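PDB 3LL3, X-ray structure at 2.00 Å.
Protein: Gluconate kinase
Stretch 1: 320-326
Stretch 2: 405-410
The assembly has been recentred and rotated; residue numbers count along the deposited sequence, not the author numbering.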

ATOM      1  N   PHE A 320       6.233  -2.913 -19.618  1.00 30.93           N
ATOM      2  CA  PHE A 320       5.730  -2.291 -18.399  1.00 29.49           C
ATOM      3  C   PHE A 320       5.224  -0.893 -18.695  1.00 28.00           C
ATOM      4  O   PHE A 320       4.117  -0.531 -18.308  1.00 28.85           O
ATOM      5  CB  PHE A 320       6.855  -2.228 -17.361  1.00 31.06           C
ATOM      6  CG  PHE A 320       6.415  -1.784 -15.993  1.00 28.98           C
ATOM      7  CD1 PHE A 320       6.155  -0.457 -15.730  1.00 29.42           C
ATOM      8  CD2 PHE A 320       6.303  -2.690 -14.964  1.00 33.67           C
ATOM      9  CE1 PHE A 320       5.780  -0.036 -14.470  1.00 27.76           C
ATOM     10  CE2 PHE A 320       5.918  -2.272 -13.685  1.00 32.03           C
ATOM     11  CZ  PHE A 320       5.659  -0.943 -13.448  1.00 28.43           C
ATOM     12  N   LEU A 321       6.052  -0.097 -19.370  1.00 29.44           N
ATOM     13  CA  LEU A 321       5.679   1.256 -19.739  1.00 27.40           C
ATOM     14  C   LEU A 321       4.404   1.252 -20.580  1.00 28.36           C
ATOM     15  O   LEU A 321       3.510   2.068 -20.373  1.00 26.72           O
ATOM     16  CB  LEU A 321       6.814   1.903 -20.529  1.00 29.42           C
ATOM     17  CG  LEU A 321       8.081   2.116 -19.707  1.00 28.44           C
ATOM     18  CD1 LEU A 321       9.195   2.636 -20.593  1.00 31.76           C
ATOM     19  CD2 LEU A 321       7.796   3.079 -18.560  1.00 25.95           C
ATOM     20  N   ASP A 322       4.334   0.335 -21.537  1.00 31.26           N
ATOM     21  CA  ASP A 322       3.147   0.229 -22.388  1.00 33.72           C
ATOM     22  C   ASP A 322       1.900   0.015 -21.525  1.00 31.60           C
ATOM     23  O   ASP A 322       0.889   0.703 -21.689  1.00 32.64           O
ATOM     24  CB  ASP A 322       3.291  -0.906 -23.413  1.00 33.02           C
ATOM     25  CG  ASP A 322       4.272  -0.574 -24.530  1.00 39.38           C
ATOM     26  OD1 ASP A 322       4.565   0.629 -24.750  1.00 36.63           O
ATOM     27  OD2 ASP A 322       4.748  -1.529 -25.190  1.00 40.62           O
ATOM     28  N   VAL A 323       1.974  -0.923 -20.589  1.00 31.04           N
ATOM     29  CA  VAL A 323       0.806  -1.198 -19.743  1.00 29.64           C
ATOM     30  C   VAL A 323       0.455  -0.008 -18.859  1.00 30.41           C
ATOM     31  O   VAL A 323      -0.717   0.373 -18.743  1.00 28.69           O
ATOM     32  CB  VAL A 323       1.018  -2.435 -18.879  1.00 32.07           C
ATOM     33  CG1 VAL A 323      -0.186  -2.656 -17.979  1.00 31.90           C
ATOM     34  CG2 VAL A 323       1.267  -3.654 -19.764  1.00 33.06           C
ATOM     35  N   ALA A 324       1.475   0.582 -18.235  1.00 31.36           N
ATOM     36  CA  ALA A 324       1.274   1.736 -17.358  1.00 29.89           C
ATOM     37  C   ALA A 324       0.547   2.861 -18.086  1.00 27.58           C
ATOM     38  O   ALA A 324      -0.332   3.517 -17.529  1.00 27.40           O
ATOM     39  CB  ALA A 324       2.609   2.233 -16.807  1.00 25.85           C
ATOM     40  N   GLN A 325       0.909   3.072 -19.341  1.00 29.65           N
ATOM     41  CA  GLN A 325       0.294   4.139 -20.125  1.00 31.05           C
ATOM     42  C   GLN A 325      -1.195   3.944 -20.395  1.00 31.28           C
ATOM     43  O   GLN A 325      -1.882   4.916 -20.700  1.00 33.48           O
ATOM     44  CB  GLN A 325       1.060   4.369 -21.433  1.00 31.65           C
ATOM     45  CG  GLN A 325       2.459   4.906 -21.199  1.00 33.03           C
ATOM     46  CD  GLN A 325       3.246   5.082 -22.477  1.00 35.12           C
ATOM     47  OE1 GLN A 325       4.230   4.372 -22.722  1.00 36.33           O
ATOM     48  NE2 GLN A 325       2.819   6.030 -23.303  1.00 33.65           N
ATOM     49  N   THR A 326      -1.711   2.719 -20.269  1.00 30.41           N
ATOM     50  CA  THR A 326      -3.151   2.525 -20.440  1.00 30.60           C
ATOM     51  C   THR A 326      -3.975   2.974 -19.234  1.00 32.72           C
ATOM     52  O   THR A 326      -5.198   2.965 -19.290  1.00 31.85           O
ATOM     53  CB  THR A 326      -3.530   1.083 -20.828  1.00 32.05           C
ATOM     54  OG1 THR A 326      -3.211   0.189 -19.760  1.00 33.63           O
ATOM     55  CG2 THR A 326      -2.805   0.648 -22.084  1.00 30.95           C
ATOM     56  N   LYS A 405      14.709   7.050 -19.909  1.00 27.45           N
ATOM     57  CA  LYS A 405      14.918   6.699 -21.305  1.00 29.31           C
ATOM     58  C   LYS A 405      13.716   7.033 -22.165  1.00 31.69           C
ATOM     59  O   LYS A 405      13.865   7.586 -23.233  1.00 27.33           O
ATOM     60  CB  LYS A 405      15.238   5.211 -21.470  1.00 31.45           C
ATOM     61  CG  LYS A 405      15.684   4.868 -22.893  1.00 35.78           C
ATOM     62  CD  LYS A 405      15.529   3.386 -23.213  1.00 42.25           C
ATOM     63  CE  LYS A 405      16.456   2.533 -22.375  1.00 44.41           C
ATOM     64  NZ  LYS A 405      17.858   3.087 -22.329  1.00 48.00           N
ATOM     65  N   SER A 406      12.523   6.684 -21.691  1.00 28.29           N
ATOM     66  CA  SER A 406      11.325   6.767 -22.508  1.00 28.72           C
ATOM     67  C   SER A 406      10.751   8.175 -22.561  1.00 28.54           C
ATOM     68  O   SER A 406      10.846   8.930 -21.602  1.00 24.19           O
ATOM     69  CB  SER A 406      10.257   5.829 -21.956  1.00 27.19           C
ATOM     70  OG  SER A 406       9.765   6.364 -20.743  1.00 25.88           O
ATOM     71  N   ASP A 407      10.140   8.515 -23.691  1.00 25.91           N
ATOM     72  CA  ASP A 407       9.347   9.732 -23.794  1.00 26.56           C
ATOM     73  C   ASP A 407       8.245   9.818 -22.741  1.00 24.95           C
ATOM     74  O   ASP A 407       7.885  10.899 -22.292  1.00 25.01           O
ATOM     75  CB  ASP A 407       8.684   9.818 -25.176  1.00 27.67           C
ATOM     76  CG  ASP A 407       9.638  10.265 -26.239  1.00 32.36           C
ATOM     77  OD1 ASP A 407      10.802  10.593 -25.909  1.00 29.83           O
ATOM     78  OD2 ASP A 407       9.215  10.290 -27.404  1.00 34.88           O
ATOM     79  N   PHE A 408       7.653   8.685 -22.400  1.00 25.57           N
ATOM     80  CA  PHE A 408       6.563   8.689 -21.442  1.00 24.57           C
ATOM     81  C   PHE A 408       7.066   9.206 -20.066  1.00 25.48           C
ATOM     82  O   PHE A 408       6.470  10.093 -19.441  1.00 24.02           O
ATOM     83  CB  PHE A 408       5.968   7.283 -21.324  1.00 27.27           C
ATOM     84  CG  PHE A 408       4.994   7.133 -20.183  1.00 28.55           C
ATOM     85  CD1 PHE A 408       3.828   7.876 -20.152  1.00 31.09           C
ATOM     86  CD2 PHE A 408       5.247   6.247 -19.146  1.00 28.82           C
ATOM     87  CE1 PHE A 408       2.928   7.752 -19.087  1.00 29.83           C
ATOM     88  CE2 PHE A 408       4.351   6.102 -18.088  1.00 28.45           C
ATOM     89  CZ  PHE A 408       3.193   6.859 -18.054  1.00 27.30           C
ATOM     90  N   VAL A 409       8.175   8.658 -19.611  1.00 22.15           N
ATOM     91  CA  VAL A 409       8.714   9.085 -18.312  1.00 26.48           C
ATOM     92  C   VAL A 409       9.239  10.521 -18.372  1.00 23.78           C
ATOM     93  O   VAL A 409       9.049  11.294 -17.448  1.00 22.85           O
ATOM     94  CB  VAL A 409       9.781   8.113 -17.791  1.00 24.84           C
ATOM     95  CG1 VAL A 409      10.476   8.652 -16.504  1.00 25.18           C
ATOM     96  CG2 VAL A 409       9.133   6.756 -17.517  1.00 23.55           C
ATOM     97  N   ARG A 410       9.872  10.889 -19.476  1.00 25.11           N
ATOM     98  CA  ARG A 410      10.347  12.259 -19.624  1.00 23.31           C
ATOM     99  C   ARG A 410       9.193  13.234 -19.498  1.00 24.56           C
ATOM    100  O   ARG A 410       9.280  14.224 -18.772  1.00 23.72           O
ATOM    101  CB  ARG A 410      11.075  12.431 -20.958  1.00 25.33           C
ATOM    102  CG  ARG A 410      12.415  11.724 -20.983  1.00 24.57           C
ATOM    103  CD  ARG A 410      12.958  11.578 -22.386  1.00 27.37           C
ATOM    104  NE  ARG A 410      14.287  10.976 -22.370  1.00 27.46           N
ATOM    105  CZ  ARG A 410      15.063  10.862 -23.444  1.00 32.69           C
ATOM    106  NH1 ARG A 410      14.624  11.300 -24.625  1.00 32.84           N
ATOM    107  NH2 ARG A 410      16.270  10.316 -23.346  1.00 32.76           N
TER

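Read as a design, this contact sets the first turn of one helix against the side of another, far apart in sequence, and joins them through side chains alone. No hydrogen bond crosses between the stretches; the closest approaches are all between carbon atoms.

Lys405 opens stretch 2 without taking part. Its CA-to-CB bond points sideways, and the end of its long chain leads away from the helix of stretch 1.

Ser406 does two jobs at once. It sits at the N-cap position, and its side chain, with chi1 in the p well, turns back so that OG accepts from Val409 N at 3.0 Å, with an N-H...O angle of 165°. That bond satisfies a backbone amide that has no carbonyl one turn earlier in the helix to pair with. The helix pattern then takes over at once, with Arg410 N donating to Ser406 O at 3.1 Å. The CA-to-CB bond of Ser406 points toward stretch 1, and Ser406 CB lies 3.6 Å from Leu321 CD1. The rule is economical: a side chain that caps its own helix also packs against Leu321, with Ser406 OG, at 3.8 Å from Leu321 CD1, nearly as close as Ser406 CB.

Asp407, the first helical residue, leaves the contact. Its CA-to-CB bond points sideways, the carboxylate end leads away, and OD1 finds its hydrogen bond elsewhere in the structure.

Phe408 is the centre of the arrangement and has the largest covered area of any residue here. Its CA and that of Leu321, 7.7 Å apart, make the closest CA pair between the stretches, and its t rotamer carries the ring along the helix of stretch 1, past Leu321 to Ala324 and Gln325. Each of these three meets the ring differently. Gln325 CG lies over one face, 3.4 Å from the ring centroid and only 9° off the ring normal, so that a CH-pi contact forms almost squarely above the ring; its closest ring atom is Phe408 CD1, also at 3.4 Å. The glutamine is exposed and its CA-to-CB bond points sideways, yet its aliphatic portion covers the aromatic face while the amide extends beyond. Leu321 CD2 approaches the edge of the ring, near its plane, at 4.1 Å from Phe408 CD2. Ala324 CB, whose bond from CA points toward stretch 2, comes in obliquely at 4.4 Å from Phe408 CE2, a looser touch from a small residue. The spacing 321, 324, 325 is the familiar i, i+3, i+4 pattern that gathers side chains on one side of a helix.

Val409 adds a smaller piece of apolar packing, its CG2 standing 4.0 Å from Leu321 CD2. Leu321 therefore reaches three residues of stretch 2, skipping Asp407: CD1 is its closest atom to Ser406, and CD2 its closest to both Phe408 and Val409.

Arg410 lies out of reach of stretch 1, and its guanidinium group is hydrogen-bonded to other partners.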